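Local coordinates for ethanolamine utilization protein EutL (Clostridium perfringens E str. JGS1987, PDB 4TME) that forms trimers that tile the shell of the ethanolamine-utilization bacterial microcompartment and binds ethanolamine, which probably regulates opening of a central pore, at residues P8-V13 and A101-I106; I39-D44 and G81-I86; Y64-Y69 and P179-F184. All blocks are in the same frame, centred on the assembly; numbering follows the deposited sequence.

Contact 1. Residues P8-V13 and A101-I106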
ATOM      1  N   PRO C   8       9.148 -20.291   6.026  1.00 28.77           N
ATOM      2  CA  PRO C   8       9.210 -19.385   4.874  1.00 26.97           C
ATOM      3  C   PRO C   8       9.504 -20.175   3.604  1.00 27.07           C
ATOM      4  O   PRO C   8      10.151 -21.235   3.693  1.00 28.08           O
ATOM      5  CB  PRO C   8      10.365 -18.451   5.223  1.00 27.61           C
ATOM      6  CG  PRO C   8      11.274 -19.331   6.025  1.00 28.34           C
ATOM      7  CD  PRO C   8      10.402 -20.258   6.801  1.00 29.75           C
ATOM      8  N   ASN C   9       9.029 -19.682   2.462  1.00 25.90           N
ATOM      9  CA  ASN C   9       9.159 -20.386   1.182  1.00 27.17           C
ATOM     10  C   ASN C   9       9.651 -19.473   0.083  1.00 26.91           C
ATOM     11  O   ASN C   9       9.112 -18.388  -0.119  1.00 26.33           O
ATOM     12  CB  ASN C   9       7.820 -20.990   0.738  1.00 29.73           C
ATOM     13  CG  ASN C   9       7.255 -21.954   1.751  1.00 33.33           C
ATOM     14  OD1 ASN C   9       7.703 -23.096   1.839  1.00 36.13           O
ATOM     15  ND2 ASN C   9       6.276 -21.513   2.515  1.00 33.36           N
ATOM     16  N   VAL C  10      10.661 -19.932  -0.643  1.00 26.47           N
ATOM     17  CA  VAL C  10      11.113 -19.218  -1.821  1.00 26.24           C
ATOM     18  C   VAL C  10      10.164 -19.580  -2.963  1.00 25.23           C
ATOM     19  O   VAL C  10       9.771 -20.747  -3.096  1.00 26.26           O
ATOM     20  CB  VAL C  10      12.569 -19.583  -2.160  1.00 28.46           C
ATOM     21  CG1 VAL C  10      13.015 -18.965  -3.476  1.00 26.06           C
ATOM     22  CG2 VAL C  10      13.477 -19.086  -1.008  1.00 30.56           C
ATOM     23  N   LEU C  11       9.789 -18.592  -3.782  1.00 22.37           N
ATOM     24  CA  LEU C  11       8.851 -18.820  -4.886  1.00 22.35           C
ATOM     25  C   LEU C  11       9.507 -18.791  -6.268  1.00 22.42           C
ATOM     26  O   LEU C  11       9.103 -19.521  -7.163  1.00 23.70           O
ATOM     27  CB  LEU C  11       7.714 -17.786  -4.857  1.00 21.37           C
ATOM     28  CG  LEU C  11       6.891 -17.783  -3.567  1.00 23.14           C
ATOM     29  CD1 LEU C  11       5.905 -16.613  -3.537  1.00 22.85           C
ATOM     30  CD2 LEU C  11       6.164 -19.092  -3.373  1.00 26.48           C
ATOM     31  N   SER C  12      10.508 -17.942  -6.438  0.58 23.00           N
ATOM     32  CA  SER C  12      11.161 -17.812  -7.729  0.58 23.48           C
ATOM     33  C   SER C  12      12.573 -17.290  -7.560  0.58 23.12           C
ATOM     34  O   SER C  12      12.877 -16.553  -6.617  0.58 22.86           O
ATOM     35  CB  SER C  12      10.339 -16.904  -8.655  0.58 24.47           C
ATOM     36  OG  SER C  12      10.904 -16.824  -9.950  0.58 24.59           O
ATOM     37  N   VAL C  13      13.441 -17.724  -8.466  0.58 23.30           N
ATOM     38  CA  VAL C  13      14.835 -17.305  -8.494  0.58 24.04           C
ATOM     39  C   VAL C  13      15.291 -17.261  -9.932  0.58 24.63           C
ATOM     40  O   VAL C  13      15.061 -18.210 -10.685  0.58 25.34           O
ATOM     41  CB  VAL C  13      15.768 -18.262  -7.720  0.58 26.57           C
ATOM     42  CG1 VAL C  13      17.181 -17.691  -7.653  0.58 28.76           C
ATOM     43  CG2 VAL C  13      15.254 -18.520  -6.342  0.58 26.36           C
ATOM     44  N   ALA C 101      23.515 -19.017  -1.390  1.00 27.19           N
ATOM     45  CA  ALA C 101      23.611 -18.728   0.050  1.00 26.35           C
ATOM     46  C   ALA C 101      22.292 -18.191   0.604  1.00 24.91           C
ATOM     47  O   ALA C 101      21.935 -18.473   1.762  1.00 25.39           O
ATOM     48  CB  ALA C 101      24.752 -17.743   0.320  1.00 26.15           C
ATOM     49  N   THR C 102      21.592 -17.406  -0.212  1.00 23.33           N
ATOM     50  CA  THR C 102      20.294 -16.832   0.152  1.00 23.06           C
ATOM     51  C   THR C 102      19.279 -17.959   0.362  1.00 24.45           C
ATOM     52  O   THR C 102      18.589 -18.035   1.378  1.00 24.76           O
ATOM     53  CB  THR C 102      19.760 -15.869  -0.924  1.00 23.51           C
ATOM     54  OG1 THR C 102      20.718 -14.827  -1.170  1.00 24.26           O
ATOM     55  CG2 THR C 102      18.461 -15.207  -0.469  1.00 23.24           C
ATOM     56  N   LEU C 103      19.197 -18.840  -0.620  1.00 25.47           N
ATOM     57  CA  LEU C 103      18.261 -19.945  -0.557  1.00 25.08           C
ATOM     58  C   LEU C 103      18.541 -20.819   0.639  1.00 27.51           C
ATOM     59  O   LEU C 103      17.628 -21.235   1.355  1.00 28.65           O
ATOM     60  CB  LEU C 103      18.368 -20.784  -1.835  1.00 24.06           C
ATOM     61  CG  LEU C 103      17.851 -20.123  -3.093  1.00 28.19           C
ATOM     62  CD1 LEU C 103      18.387 -20.834  -4.342  1.00 27.19           C
ATOM     63  CD2 LEU C 103      16.372 -20.167  -3.071  1.00 33.21           C
ATOM     64  N   ASP C 104      19.812 -21.135   0.855  1.00 27.00           N
ATOM     65  CA  ASP C 104      20.145 -22.005   1.970  1.00 29.03           C
ATOM     66  C   ASP C 104      19.762 -21.363   3.303  1.00 29.16           C
ATOM     67  O   ASP C 104      19.305 -22.058   4.219  1.00 30.25           O
ATOM     68  CB  ASP C 104      21.618 -22.363   1.955  1.00 30.68           C
ATOM     69  CG  ASP C 104      21.971 -23.334   0.848  1.00 35.72           C
ATOM     70  OD1 ASP C 104      21.069 -23.852   0.132  1.00 38.10           O
ATOM     71  OD2 ASP C 104      23.173 -23.563   0.682  1.00 37.34           O
ATOM     72  N   PHE C 105      19.923 -20.047   3.414  1.00 26.53           N
ATOM     73  CA  PHE C 105      19.567 -19.382   4.660  1.00 27.51           C
ATOM     74  C   PHE C 105      18.059 -19.406   4.884  1.00 27.23           C
ATOM     75  O   PHE C 105      17.592 -19.645   5.998  1.00 28.70           O
ATOM     76  CB  PHE C 105      20.057 -17.933   4.704  1.00 27.95           C
ATOM     77  CG  PHE C 105      19.890 -17.304   6.064  1.00 30.39           C
ATOM     78  CD1 PHE C 105      20.863 -17.484   7.041  1.00 32.14           C
ATOM     79  CD2 PHE C 105      18.751 -16.601   6.378  1.00 31.39           C
ATOM     80  CE1 PHE C 105      20.705 -16.928   8.304  1.00 33.27           C
ATOM     81  CE2 PHE C 105      18.585 -16.051   7.645  1.00 32.57           C
ATOM     82  CZ  PHE C 105      19.563 -16.221   8.598  1.00 32.56           C
ATOM     83  N   ILE C 106      17.290 -19.181   3.830  1.00 26.37           N
ATOM     84  CA  ILE C 106      15.843 -19.128   3.973  1.00 26.57           C
ATOM     85  C   ILE C 106      15.339 -20.471   4.464  1.00 29.51           C
ATOM     86  O   ILE C 106      14.381 -20.536   5.232  1.00 30.48           O
ATOM     87  CB  ILE C 106      15.176 -18.739   2.652  1.00 24.77           C
ATOM     88  CG1 ILE C 106      15.528 -17.279   2.321  1.00 24.26           C
ATOM     89  CG2 ILE C 106      13.666 -18.907   2.710  1.00 24.89           C
ATOM     90  CD1 ILE C 106      15.047 -16.808   0.978  1.00 25.27           C
TER
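With CG1 of Val-10 anti to its backbone N (chi1 174°), CG2 is set beside that N, and both methyls are offered to the helix. Ile-106 turns its CG1 anti to the carbonyl carbon (chi1 -68°) and runs on extended to CD1, so the branch projects from the helix toward the strand. This is helix-on-sheet packing in a BMC fold: helix 92-106 lies against strand 10-16, an edge strand of this chain's four-stranded antiparallel sheet, whose Val-13 makes backbone hydrogen bonds to a neighbouring subunit. Residues 101-106 run almost exactly antiparallel to residues 10-13, their axes 10.6 Å apart.

Val-10 sits in the middle. Its side chain lies roughly perpendicular to those of both helix partners, CG1 resting on Leu-103 CD2 at 3.6 Å while CG2 presses on Ile-106 CD1 at 3.4 Å, tighter than ordinary van der Waals contact. Val-13 meets Leu-103 differently, tip to tip, its CG2 3.8 Å from the same CD2. Val-10 and Val-13 can both face the helix, although three residues apart, because Leu-11 and Ser-12 form a classic beta bulge opposite Thr-40 on strand 35-41.

The side-chain contacts are all apolar, and the neighbouring subunit helps to close the joint: its Leu-215 packs on Val-10, and its Phe-217 covers Val-13 and Leu-103. Ile-106 also touches Ala-50 of helix 44-57. At the other end, Pro-8 and Ile-106 lie alongside each other, pointing in opposite senses, with Pro-8 CG 3.4 Å from Ile-106 O and 4.1 Å from Ile-106 CG2.

Contact 2. Residues I39-D44 and G81-I86. With ETA (ethanolamine), chain K.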
ATOM      1  N   ILE C  39      15.157 -12.733  -6.615  1.00 21.82           N
ATOM      2  CA  ILE C  39      14.473 -13.701  -5.774  1.00 21.25           C
ATOM      3  C   ILE C  39      13.166 -13.146  -5.233  1.00 21.22           C
ATOM      4  O   ILE C  39      13.077 -11.962  -4.889  1.00 21.27           O
ATOM      5  CB  ILE C  39      15.386 -14.161  -4.600  1.00 24.41           C
ATOM      6  CG1 ILE C  39      14.761 -15.339  -3.851  1.00 24.71           C
ATOM      7  CG2 ILE C  39      15.730 -13.012  -3.674  1.00 25.46           C
ATOM      8  CD1 ILE C  39      15.766 -16.015  -2.887  1.00 27.26           C
ATOM      9  N   THR C  40      12.148 -14.004  -5.186  1.00 21.30           N
ATOM     10  CA  THR C  40      10.916 -13.707  -4.453  1.00 21.23           C
ATOM     11  C   THR C  40      10.596 -14.835  -3.498  1.00 22.07           C
ATOM     12  O   THR C  40      11.004 -15.985  -3.697  1.00 21.96           O
ATOM     13  CB  THR C  40       9.691 -13.484  -5.373  1.00 22.67           C
ATOM     14  OG1 THR C  40       9.343 -14.700  -6.031  1.00 23.05           O
ATOM     15  CG2 THR C  40       9.977 -12.414  -6.412  1.00 24.71           C
ATOM     16  N   ALA C  41       9.862 -14.498  -2.453  1.00 21.64           N
ATOM     17  CA  ALA C  41       9.548 -15.434  -1.389  1.00 21.30           C
ATOM     18  C   ALA C  41       8.272 -14.985  -0.671  1.00 22.13           C
ATOM     19  O   ALA C  41       7.815 -13.860  -0.873  1.00 21.55           O
ATOM     20  CB  ALA C  41      10.710 -15.511  -0.414  1.00 21.66           C
ATOM     21  N   ASP C  42       7.715 -15.840   0.182  1.00 21.74           N
ATOM     22  CA  ASP C  42       6.481 -15.478   0.888  1.00 22.84           C
ATOM     23  C   ASP C  42       6.723 -14.871   2.280  1.00 23.85           C
ATOM     24  O   ASP C  42       5.779 -14.714   3.055  1.00 23.77           O
ATOM     25  CB  ASP C  42       5.557 -16.679   0.994  1.00 23.67           C
ATOM     26  CG  ASP C  42       6.096 -17.778   1.903  1.00 26.29           C
ATOM     27  OD1 ASP C  42       7.147 -17.583   2.538  1.00 25.71           O
ATOM     28  OD2 ASP C  42       5.436 -18.838   1.955  1.00 30.23           O
ATOM     29  N   CYS C  43       7.976 -14.520   2.578  1.00 22.41           N
ATOM     30  CA  CYS C  43       8.297 -13.904   3.877  1.00 21.98           C
ATOM     31  C   CYS C  43       9.388 -12.864   3.700  1.00 21.66           C
ATOM     32  O   CYS C  43      10.534 -13.200   3.400  1.00 22.13           O
ATOM     33  CB  CYS C  43       8.737 -14.949   4.895  1.00 22.57           C
ATOM     34  SG  CYS C  43       9.170 -14.197   6.497  1.00 25.68           S
ATOM     35  N   ASP C  44       9.035 -11.597   3.843  1.00 20.78           N
ATOM     36  CA  ASP C  44       9.996 -10.549   3.508  1.00 19.59           C
ATOM     37  C   ASP C  44      11.174 -10.445   4.494  1.00 20.15           C
ATOM     38  O   ASP C  44      12.326 -10.451   4.068  1.00 21.29           O
ATOM     39  CB  ASP C  44       9.286  -9.180   3.328  1.00 21.23           C
ATOM     40  CG  ASP C  44       8.484  -8.712   4.543  1.00 22.83           C
ATOM     41  OD1 ASP C  44       8.206  -9.496   5.466  1.00 22.60           O
ATOM     42  OD2 ASP C  44       8.094  -7.502   4.516  1.00 23.70           O
ATOM     43  N   GLY C  81       4.590 -13.360  -4.025  1.00 21.77           N
ATOM     44  CA  GLY C  81       4.857 -13.505  -2.599  1.00 22.67           C
ATOM     45  C   GLY C  81       4.658 -12.181  -1.879  1.00 21.61           C
ATOM     46  O   GLY C  81       3.680 -11.473  -2.132  1.00 22.50           O
ATOM     47  N   GLU C  82       5.580 -11.845  -0.989  1.00 20.73           N
ATOM     48  CA  GLU C  82       5.586 -10.527  -0.393  1.00 21.91           C
ATOM     49  C   GLU C  82       6.938  -9.847  -0.379  1.00 21.44           C
ATOM     50  O   GLU C  82       7.147  -8.886   0.355  1.00 20.01           O
ATOM     51  CB  GLU C  82       5.027 -10.594   1.032  1.00 22.44           C
ATOM     52  CG  GLU C  82       5.867 -11.377   2.007  1.00 22.25           C
ATOM     53  CD  GLU C  82       5.285 -11.408   3.424  1.00 23.09           C
ATOM     54  OE1 GLU C  82       4.034 -11.420   3.573  1.00 24.25           O
ATOM     55  OE2 GLU C  82       6.095 -11.438   4.395  1.00 22.77           O
ATOM     56  N   VAL C  83       7.865 -10.299  -1.215  1.00 21.50           N
ATOM     57  CA  VAL C  83       9.157  -9.642  -1.293  1.00 21.00           C
ATOM     58  C   VAL C  83       9.841  -9.908  -2.635  1.00 21.98           C
ATOM     59  O   VAL C  83       9.709 -11.003  -3.195  1.00 21.49           O
ATOM     60  CB  VAL C  83      10.093 -10.109  -0.141  1.00 19.70           C
ATOM     61  CG1 VAL C  83      10.395 -11.613  -0.221  1.00 20.21           C
ATOM     62  CG2 VAL C  83      11.382  -9.311  -0.086  1.00 21.10           C
ATOM     63  N   ILE C  84      10.541  -8.894  -3.131  1.00 19.66           N
ATOM     64  CA  ILE C  84      11.481  -9.069  -4.239  1.00 20.38           C
ATOM     65  C   ILE C  84      12.839  -8.557  -3.775  1.00 20.53           C
ATOM     66  O   ILE C  84      12.968  -7.470  -3.178  1.00 21.17           O
ATOM     67  CB  ILE C  84      11.039  -8.353  -5.544  1.00 22.33           C
ATOM     68  CG1 ILE C  84      12.091  -8.669  -6.642  1.00 26.88           C
ATOM     69  CG2 ILE C  84      10.799  -6.847  -5.295  1.00 22.57           C
ATOM     70  CD1 ILE C  84      11.657  -8.421  -8.023  1.00 27.62           C
ATOM     71  N   GLY C  85      13.864  -9.381  -3.991  1.00 20.23           N
ATOM     72  CA  GLY C  85      15.223  -9.016  -3.664  1.00 21.40           C
ATOM     73  C   GLY C  85      16.088  -9.096  -4.914  1.00 21.38           C
ATOM     74  O   GLY C  85      15.879  -9.984  -5.748  1.00 21.67           O
ATOM     75  N   ILE C  86      17.020  -8.155  -5.069  1.00 20.39           N
ATOM     76  CA  ILE C  86      17.962  -8.192  -6.181  1.00 20.24           C
ATOM     77  C   ILE C  86      19.383  -8.051  -5.679  1.00 21.86           C
ATOM     78  O   ILE C  86      19.739  -7.074  -5.004  1.00 22.01           O
ATOM     79  CB  ILE C  86      17.683  -7.079  -7.232  1.00 22.63           C
ATOM     80  CG1 ILE C  86      16.255  -7.206  -7.754  1.00 23.32           C
ATOM     81  CG2 ILE C  86      18.681  -7.197  -8.429  1.00 23.73           C
ATOM     82  CD1 ILE C  86      15.838  -6.164  -8.792  1.00 24.35           C
TER
HETATM   83  CA  ETA K 302       6.037 -10.131   7.874  1.00 26.56           C
HETATM   84  N   ETA K 302       5.634  -9.503   6.633  1.00 24.71           N
HETATM   85  C   ETA K 302       5.624 -11.595   7.897  1.00 29.63           C
HETATM   86  O   ETA K 302       6.124 -12.317   6.801  1.00 30.02           O
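An ethanolamine site is built here where two antiparallel strands of the BMC sheet, 35-41 and 83-89, give way to loop and helix. The strands are paired by reciprocal bonds between Ile-39 and Gly-85: Gly-85 N to Ile-39 O at 2.8 Å, Ile-39 N to Gly-85 O at 3.0 Å, both in the plane of the accepting carbonyl. Ala-41 CB packs on Val-83 CG1 on the sheet face covered by helix 44-57. At the end of strand 35-41, Ala-41 O accepts the N-H of Glu-82 at 3.0 Å, and Gly-81, at a positive phi, lays its CA against that same oxygen.

Glu-82 then reaches into the pocket. Its CG occupies the crowded position between backbone N and carbonyl carbon (chi1 66°), and the chain extends past the Asp-42 carbonyl toward the start of helix 44-57, for which Cys-43 is the N-cap residue. There Asp-44 N donates to the anti lone pair of Glu-82 OE2 at 3.0 Å. The Asp-44 carboxylate crosses that of Glu-82 with the planes 74° apart, OD1 only 3.1 Å from OE2, two acceptors side by side. Ethanolamine joins them: its N donates to Asp-44 OD1 at 2.8 Å and to Glu-82 OE2 at 3.0 Å, and its O donates to OE2 at 2.6 Å.

Second-shell bonds hold the outer oxygens, Ala-72 N on Glu-82 OE1 and Ser-67 OG on Asp-44 OD2. With three donors gripping OE2, the ligand's amine, presumably protonated, would offset the repulsion between the two carboxylates, and the helix N-terminus probably helps to keep both ionised.

Contact 3. Residues Y64-Y69 and P179-F184. With ETA (ethanolamine), chain K; ETA (ethanolamine), chain J.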
ATOM      1  N   TYR C  64      18.413  -3.974  -4.459  1.00 22.39           N
ATOM      2  CA  TYR C  64      16.967  -3.771  -4.477  1.00 23.33           C
ATOM      3  C   TYR C  64      16.317  -4.717  -3.488  1.00 23.30           C
ATOM      4  O   TYR C  64      16.648  -5.906  -3.429  1.00 24.06           O
ATOM      5  CB  TYR C  64      16.422  -3.995  -5.898  1.00 24.04           C
ATOM      6  CG  TYR C  64      15.068  -3.340  -6.146  1.00 22.66           C
ATOM      7  CD1 TYR C  64      13.900  -3.979  -5.787  1.00 22.11           C
ATOM      8  CD2 TYR C  64      14.985  -2.089  -6.733  1.00 24.15           C
ATOM      9  CE1 TYR C  64      12.641  -3.372  -6.011  1.00 22.20           C
ATOM     10  CE2 TYR C  64      13.760  -1.491  -6.965  1.00 24.44           C
ATOM     11  CZ  TYR C  64      12.590  -2.146  -6.598  1.00 23.75           C
ATOM     12  OH  TYR C  64      11.364  -1.512  -6.813  1.00 23.54           O
ATOM     13  N   ALA C  65      15.388  -4.202  -2.676  1.00 22.48           N
ATOM     14  CA  ALA C  65      14.757  -5.012  -1.649  1.00 22.48           C
ATOM     15  C   ALA C  65      13.458  -4.364  -1.216  1.00 21.41           C
ATOM     16  O   ALA C  65      13.484  -3.354  -0.495  1.00 23.11           O
ATOM     17  CB  ALA C  65      15.696  -5.172  -0.433  1.00 24.25           C
ATOM     18  N   ARG C  66      12.336  -4.901  -1.675  1.00 19.93           N
ATOM     19  CA  ARG C  66      11.030  -4.297  -1.383  1.00 19.48           C
ATOM     20  C   ARG C  66       9.973  -5.339  -1.063  1.00 19.42           C
ATOM     21  O   ARG C  66       9.975  -6.436  -1.638  1.00 19.58           O
ATOM     22  CB  ARG C  66      10.528  -3.460  -2.566  1.00 20.48           C
ATOM     23  CG  ARG C  66      11.332  -2.210  -2.938  1.00 22.69           C
ATOM     24  CD  ARG C  66      11.201  -1.101  -1.905  1.00 25.91           C
ATOM     25  NE  ARG C  66       9.796  -0.785  -1.574  1.00 27.18           N
ATOM     26  CZ  ARG C  66       8.952  -0.093  -2.342  1.00 29.05           C
ATOM     27  NH1 ARG C  66       9.336   0.399  -3.510  1.00 29.77           N
ATOM     28  NH2 ARG C  66       7.699   0.129  -1.932  1.00 28.52           N
ATOM     29  N   SER C  67       9.061  -4.957  -0.165  1.00 20.41           N
ATOM     30  CA  SER C  67       7.931  -5.774   0.245  1.00 19.66           C
ATOM     31  C   SER C  67       6.657  -5.447  -0.541  1.00 18.83           C
ATOM     32  O   SER C  67       6.490  -4.316  -1.008  1.00 20.45           O
ATOM     33  CB  SER C  67       7.668  -5.561   1.748  1.00 21.62           C
ATOM     34  OG  SER C  67       8.837  -5.916   2.489  1.00 22.25           O
ATOM     35  N   MET C  68       5.760  -6.421  -0.631  1.00 18.45           N
ATOM     36  CA  MET C  68       4.513  -6.275  -1.383  1.00 18.41           C
ATOM     37  C   MET C  68       3.350  -5.793  -0.507  1.00 19.17           C
ATOM     38  O   MET C  68       3.196  -6.223   0.656  1.00 19.84           O
ATOM     39  CB  MET C  68       4.098  -7.595  -2.034  1.00 19.96           C
ATOM     40  CG  MET C  68       5.157  -8.201  -2.933  1.00 21.71           C
ATOM     41  SD  MET C  68       5.460  -7.206  -4.405  1.00 25.06           S
ATOM     42  CE  MET C  68       7.168  -6.840  -4.248  1.00 30.94           C
ATOM     43  N   TYR C  69       2.483  -4.960  -1.082  1.00 19.66           N
ATOM     44  CA  TYR C  69       1.348  -4.427  -0.304  1.00 18.76           C
ATOM     45  C   TYR C  69       0.403  -5.528   0.151  1.00 19.77           C
ATOM     46  O   TYR C  69      -0.052  -6.350  -0.647  1.00 21.70           O
ATOM     47  CB  TYR C  69       0.581  -3.362  -1.116  1.00 19.47           C
ATOM     48  CG  TYR C  69       1.406  -2.148  -1.398  1.00 20.19           C
ATOM     49  CD1 TYR C  69       1.681  -1.220  -0.384  1.00 20.64           C
ATOM     50  CD2 TYR C  69       1.909  -1.900  -2.669  1.00 20.50           C
ATOM     51  CE1 TYR C  69       2.430  -0.097  -0.638  1.00 21.76           C
ATOM     52  CE2 TYR C  69       2.674  -0.762  -2.931  1.00 21.84           C
ATOM     53  CZ  TYR C  69       2.934   0.129  -1.900  1.00 22.79           C
ATOM     54  OH  TYR C  69       3.688   1.248  -2.136  1.00 24.82           O
ATOM     55  N   PRO C 179       2.073   1.353   9.062  1.00 23.31           N
ATOM     56  CA  PRO C 179       2.393   0.063   8.429  1.00 21.67           C
ATOM     57  C   PRO C 179       3.553   0.160   7.476  1.00 21.91           C
ATOM     58  O   PRO C 179       3.699   1.157   6.757  1.00 23.10           O
ATOM     59  CB  PRO C 179       1.137  -0.252   7.634  1.00 22.48           C
ATOM     60  CG  PRO C 179       0.726   1.085   7.125  1.00 24.41           C
ATOM     61  CD  PRO C 179       1.073   2.075   8.268  1.00 23.87           C
ATOM     62  N   THR C 180       4.352  -0.903   7.432  1.00 21.30           N
ATOM     63  CA  THR C 180       5.159  -1.140   6.242  1.00 22.16           C
ATOM     64  C   THR C 180       4.232  -1.757   5.184  1.00 21.90           C
ATOM     65  O   THR C 180       3.035  -1.917   5.453  1.00 20.60           O
ATOM     66  CB  THR C 180       6.320  -2.052   6.564  1.00 23.40           C
ATOM     67  OG1 THR C 180       5.811  -3.278   7.093  1.00 22.86           O
ATOM     68  CG2 THR C 180       7.187  -1.365   7.597  1.00 27.34           C
ATOM     69  N   GLU C 181       4.754  -2.140   4.012  1.00 20.77           N
ATOM     70  CA  GLU C 181       3.854  -2.574   2.943  1.00 20.26           C
ATOM     71  C   GLU C 181       2.996  -3.761   3.360  1.00 19.81           C
ATOM     72  O   GLU C 181       1.822  -3.834   2.982  1.00 20.88           O
ATOM     73  CB  GLU C 181       4.638  -2.929   1.664  1.00 21.68           C
ATOM     74  CG  GLU C 181       5.209  -1.707   0.937  1.00 23.41           C
ATOM     75  CD  GLU C 181       6.552  -1.215   1.472  1.00 24.52           C
ATOM     76  OE1 GLU C 181       7.083  -1.772   2.466  1.00 23.50           O
ATOM     77  OE2 GLU C 181       7.091  -0.258   0.875  1.00 26.53           O
ATOM     78  N   THR C 182       3.550  -4.664   4.179  1.00 19.59           N
ATOM     79  CA  THR C 182       2.830  -5.861   4.584  1.00 19.55           C
ATOM     80  C   THR C 182       1.999  -5.651   5.864  1.00 20.47           C
ATOM     81  O   THR C 182       1.466  -6.619   6.397  1.00 20.51           O
ATOM     82  CB  THR C 182       3.771  -7.066   4.829  1.00 20.41           C
ATOM     83  OG1 THR C 182       4.659  -6.804   5.928  1.00 20.67           O
ATOM     84  CG2 THR C 182       4.602  -7.374   3.560  1.00 18.40           C
ATOM     85  N   ASN C 183       1.911  -4.405   6.322  1.00 20.90           N
ATOM     86  CA  ASN C 183       1.162  -4.041   7.537  1.00 20.61           C
ATOM     87  C   ASN C 183       1.766  -4.624   8.812  1.00 21.22           C
ATOM     88  O   ASN C 183       1.056  -5.038   9.734  1.00 22.05           O
ATOM     89  CB  ASN C 183      -0.309  -4.444   7.398  1.00 20.71           C
ATOM     90  CG  ASN C 183      -0.979  -3.712   6.253  1.00 20.71           C
ATOM     91  OD1 ASN C 183      -0.709  -2.532   6.042  1.00 20.94           O
ATOM     92  ND2 ASN C 183      -1.776  -4.424   5.448  1.00 21.39           N
ATOM     93  N   PHE C 184       3.091  -4.638   8.846  1.00 19.37           N
ATOM     94  CA  PHE C 184       3.863  -4.943  10.047  1.00 20.46           C
ATOM     95  C   PHE C 184       4.656  -3.699  10.480  1.00 21.12           C
ATOM     96  O   PHE C 184       4.505  -2.598   9.922  1.00 22.66           O
ATOM     97  CB  PHE C 184       4.795  -6.142   9.784  1.00 20.01           C
ATOM     98  CG  PHE C 184       4.099  -7.475   9.871  1.00 19.84           C
ATOM     99  CD1 PHE C 184       3.238  -7.910   8.864  1.00 21.07           C
ATOM    100  CD2 PHE C 184       4.293  -8.302  10.966  1.00 20.45           C
ATOM    101  CE1 PHE C 184       2.608  -9.158   8.960  1.00 21.03           C
ATOM    102  CE2 PHE C 184       3.668  -9.541  11.063  1.00 20.61           C
ATOM    103  CZ  PHE C 184       2.816  -9.968  10.055  1.00 21.57           C
TER
HETATM  104  CA  ETA K 302       6.037 -10.131   7.874  1.00 26.56           C
HETATM  105  N   ETA K 302       5.634  -9.503   6.633  1.00 24.71           N
HETATM  106  C   ETA K 302       5.624 -11.595   7.897  1.00 29.63           C
HETATM  107  O   ETA K 302       6.124 -12.317   6.801  1.00 30.02           O
HETATM  108  CA  ETA J 301      10.106  -4.206   7.883  1.00 24.44           C
HETATM  109  N   ETA J 301      10.257  -5.162   6.821  1.00 21.52           N
HETATM  110  C   ETA J 301       9.041  -4.723   8.828  1.00 26.09           C
HETATM  111  O   ETA J 301       7.773  -4.693   8.197  1.00 26.76           O
HETATM  112  O   HOH W   1       9.594  -2.313   1.124  1.00 24.13           O
HETATM  113  O   HOH W   2       5.493   1.852  -0.025  1.00 35.43           O
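The side chains of Glu-181 and Arg-66 run roughly perpendicular to each other, guanidinium and carboxylate planes 48° apart, and this pairing anchors the loop after strand 171-176 to the end of strand 61-67. The two segments belong to the two BMC domains of one chain. Glu-181 comes from the type I beta turn Thr-180 to Asn-183, and a bend at its chi2 (84°) folds the carboxylate toward Arg-66. The salt bridge, Arg-66 NH2 to Glu-181 OE2 at 2.9 Å, is near the guanidinium plane but reaches the oxygen from above the carboxylate plane, 37° out of it.

One water accepts from Arg-66 NE and Ser-67 N and gives a weak bond to Glu-181 OE1; a second donates to OE2 at 2.8 Å and is also bonded to Tyr-69 OH. Tyr-69 crosses the glutamate obliquely, ring CE1 3.6 Å from Glu-181 CG. The carbonyl O of Ser-67 is buried beside that CG without a polar partner. Thr-182 turns CG2 onto Met-68 O at 3.4 Å, leaving OG1 on the ligand side.

There the ethanolamine of chain K donates an N-H to Thr-182 OG1 at 3.0 Å and lies over one face of the Phe-184 ring, its CA 3.6 Å above the plane and over the centre. The ethanolamine of chain J has its O hydrogen-bonded to Thr-180 OG1 at 2.7 Å. At the subunit interface, away from the ligands, Asn-183 OD1 of a neighbouring subunit takes the N-H of Tyr-69, and Tyr-69 rings of all three subunits come together. One short turn thus holds the salt bridge, two ligands and a subunit interface, a coupling consistent with ethanolamine occupancy influencing pore opening.

How the contacts relate
From the N terminus, strand 10-16 starts contact 1, whose loop is closed only when helix 92-106 returns to pack on it. Within that loop lies the whole of contact 2, which closes when strand 83-89 comes back beside strand 35-41. Contact 3 crosses both: residues 64-69 lie between the two halves of contact 2, while 179-184 arrive from the second BMC domain. Strands 10-16, 35-41, 83-89 and 61-67 are successive neighbours in one sheet, so Leu-11 bonds to Thr-40, and Ile-86 to Tyr-64. Contacts 2 and 3 also meet through Asp-44 and Ser-67 and share one ethanolamine; contacts 1 and 3 do not touch.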